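PDB 3G8W: lactococcal prophage ps3 protein 05 from Staphylococcus epidermidis ATCC 12228, which is probably an acetyltransferase of the GNAT family, expected to transfer an acetyl group from acetyl-CoA to an acceptor. Local coordinates for residues L141-N146 with D156-I161. Sequence-based numbering, arbitrary orientation.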
loop_
_atom_site.group_PDB
_atom_site.type_symbol
_atom_site.label_atom_id
_atom_site.label_comp_id
_atom_site.label_asym_id
_atom_site.label_seq_id
_atom_site.Cartn_x
_atom_site.Cartn_y
_atom_site.Cartn_z
ATOM N N LEU B 141 0.890 -12.927 8.984
ATOM C CA LEU B 141 -0.339 -12.134 8.894
ATOM C C LEU B 141 -1.240 -12.720 7.817
ATOM O O LEU B 141 -2.359 -13.073 8.078
ATOM C CB LEU B 141 -0.009 -10.687 8.538
ATOM C CG LEU B 141 -1.180 -9.701 8.433
ATOM C CD1 LEU B 141 -1.827 -9.391 9.797
ATOM C CD2 LEU B 141 -0.720 -8.428 7.778
ATOM N N ALA B 142 -0.718 -12.821 6.601
ATOM C CA ALA B 142 -1.470 -13.261 5.447
ATOM C C ALA B 142 -0.615 -13.956 4.374
ATOM O O ALA B 142 0.598 -13.881 4.351
ATOM C CB ALA B 142 -2.166 -12.108 4.860
ATOM N N PHE B 143 -1.286 -14.648 3.479
ATOM C CA PHE B 143 -0.625 -15.330 2.401
ATOM C C PHE B 143 -1.290 -14.931 1.091
ATOM O O PHE B 143 -2.480 -15.104 0.921
ATOM C CB PHE B 143 -0.703 -16.833 2.628
ATOM C CG PHE B 143 -0.285 -17.625 1.450
ATOM C CD1 PHE B 143 1.006 -17.509 0.945
ATOM C CD2 PHE B 143 -1.183 -18.488 0.825
ATOM C CE1 PHE B 143 1.406 -18.244 -0.167
ATOM C CE2 PHE B 143 -0.787 -19.227 -0.282
ATOM C CZ PHE B 143 0.523 -19.100 -0.769
ATOM N N GLU B 144 -0.506 -14.399 0.171
ATOM C CA GLU B 144 -1.044 -13.812 -1.050
ATOM C C GLU B 144 -0.505 -14.501 -2.319
ATOM O O GLU B 144 0.657 -14.312 -2.728
ATOM C CB GLU B 144 -0.754 -12.309 -1.055
ATOM C CG GLU B 144 -1.620 -11.507 -2.003
ATOM C CD GLU B 144 -1.068 -10.094 -2.332
ATOM O OE1 GLU B 144 -0.378 -9.444 -1.500
ATOM O OE2 GLU B 144 -1.349 -9.619 -3.449
ATOM N N LYS B 145 -1.377 -15.310 -2.919
ATOM C CA LYS B 145 -1.163 -15.894 -4.264
ATOM C C LYS B 145 -0.899 -14.782 -5.285
ATOM O O LYS B 145 -1.512 -13.715 -5.211
ATOM C CB LYS B 145 -2.345 -16.789 -4.706
ATOM C CG LYS B 145 -2.581 -18.069 -3.834
ATOM C CD LYS B 145 -2.997 -19.390 -4.603
ATOM C CE LYS B 145 -4.412 -19.430 -5.320
ATOM N NZ LYS B 145 -5.530 -18.462 -4.792
ATOM N N ASN B 146 0.066 -15.000 -6.177
ATOM C CA ASN B 146 0.342 -14.064 -7.264
ATOM C C ASN B 146 0.427 -12.620 -6.829
ATOM O O ASN B 146 -0.025 -11.727 -7.535
ATOM C CB ASN B 146 -0.736 -14.158 -8.328
ATOM C CG ASN B 146 -1.152 -15.569 -8.598
ATOM O OD1 ASN B 146 -2.333 -15.871 -8.539
ATOM N ND2 ASN B 146 -0.191 -16.456 -8.873
ATOM N N ASP B 156 4.026 -15.881 -5.260
ATOM C CA ASP B 156 3.260 -15.737 -4.023
ATOM C C ASP B 156 4.051 -14.988 -2.947
ATOM O O ASP B 156 5.280 -14.990 -2.956
ATOM C CB ASP B 156 2.832 -17.112 -3.492
ATOM C CG ASP B 156 2.010 -17.880 -4.481
ATOM O OD1 ASP B 156 1.384 -17.273 -5.381
ATOM O OD2 ASP B 156 1.978 -19.112 -4.353
ATOM N N GLU B 157 3.358 -14.353 -2.015
ATOM C CA GLU B 157 4.085 -13.693 -0.944
ATOM C C GLU B 157 3.474 -13.986 0.403
ATOM O O GLU B 157 2.246 -14.149 0.527
ATOM C CB GLU B 157 4.211 -12.165 -1.174
ATOM C CG GLU B 157 5.317 -11.764 -2.182
ATOM C CD GLU B 157 5.372 -10.251 -2.492
ATOM O OE1 GLU B 157 6.267 -9.815 -3.270
ATOM O OE2 GLU B 157 4.520 -9.499 -1.971
ATOM N N ASN B 158 4.343 -14.068 1.403
ATOM C CA ASN B 158 3.901 -14.200 2.776
ATOM C C ASN B 158 4.076 -12.855 3.412
ATOM O O ASN B 158 5.138 -12.241 3.335
ATOM C CB ASN B 158 4.658 -15.286 3.543
ATOM C CG ASN B 158 4.082 -16.682 3.319
ATOM O OD1 ASN B 158 4.701 -17.512 2.675
ATOM N ND2 ASN B 158 2.896 -16.935 3.845
ATOM N N TRP B 159 2.994 -12.376 3.994
ATOM C CA TRP B 159 3.011 -11.135 4.674
ATOM C C TRP B 159 3.237 -11.438 6.123
ATOM O O TRP B 159 2.476 -12.202 6.742
ATOM C CB TRP B 159 1.692 -10.412 4.496
ATOM C CG TRP B 159 1.560 -9.688 3.196
ATOM C CD1 TRP B 159 1.090 -10.201 2.036
ATOM C CD2 TRP B 159 1.846 -8.310 2.936
ATOM N NE1 TRP B 159 1.070 -9.234 1.063
ATOM C CE2 TRP B 159 1.520 -8.063 1.590
ATOM C CE3 TRP B 159 2.336 -7.256 3.716
ATOM C CZ2 TRP B 159 1.672 -6.811 0.987
ATOM C CZ3 TRP B 159 2.481 -5.977 3.117
ATOM C CH2 TRP B 159 2.161 -5.779 1.755
ATOM N N LEU B 160 4.302 -10.827 6.644
ATOM C CA LEU B 160 4.604 -10.859 8.072
ATOM C C LEU B 160 4.383 -9.521 8.784
ATOM O O LEU B 160 4.493 -8.436 8.188
ATOM C CB LEU B 160 6.041 -11.292 8.287
ATOM C CG LEU B 160 6.453 -12.708 7.957
ATOM C CD1 LEU B 160 6.101 -13.019 6.547
ATOM C CD2 LEU B 160 7.953 -12.755 8.178
ATOM N N ILE B 161 4.125 -9.618 10.078
ATOM C CA ILE B 161 3.853 -8.443 10.893
ATOM C C ILE B 161 4.675 -8.494 12.203
ATOM O O ILE B 161 4.879 -9.557 12.809
ATOM C CB ILE B 161 2.324 -8.293 11.140
ATOM C CG1 ILE B 161 1.993 -7.100 12.027
ATOM C CG2 ILE B 161 1.742 -9.570 11.761
ATOM C CD1 ILE B 161 0.489 -6.718 12.025
#
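Trp159 O accepts hydrogen bonds from two successive residues, Leu141 N at 2.8 Å and Ala142 N at 3.3 Å, which makes a classic beta bulge. Regular antiparallel pairing follows from Ala142 to Glu144, with Trp159 N hydrogen-bonded to Ala142 O and Glu144 and Glu157 hydrogen-bonded through both their N and O atoms. On the face carrying Ala142, Glu144 and Trp159, the indole NE1 gives a hydrogen bond to Glu144 OE1 at 3.0 Å. With CG anti to the backbone N (chi1 -161°) and an extended chain, Glu144 runs alongside the indole and brings its carboxylate within 13° of the ring plane; its OE2 forms a salt bridge with Lys83 of the second subunit. On the other face, the Phe143 ring meets the Asn158 amide obliquely, planes 29° apart and CD1 3.5 Å from ND2, while Asn158 OD1 is hydrogen-bonded to Lys130 NZ. At Lys145 and Asn146, where the chain turns a corner, Asp156 OD1 accepts a hydrogen bond from Asn146 N at 2.7 Å, on the anti side of the carboxylate. At the bulge end, Leu141 CB packs on Ile161 CG2 (3.8 Å). Strand 153-163, next to strand 117-123, pairs with 139-150 as the C-terminal beta hairpin of a GNAT fold.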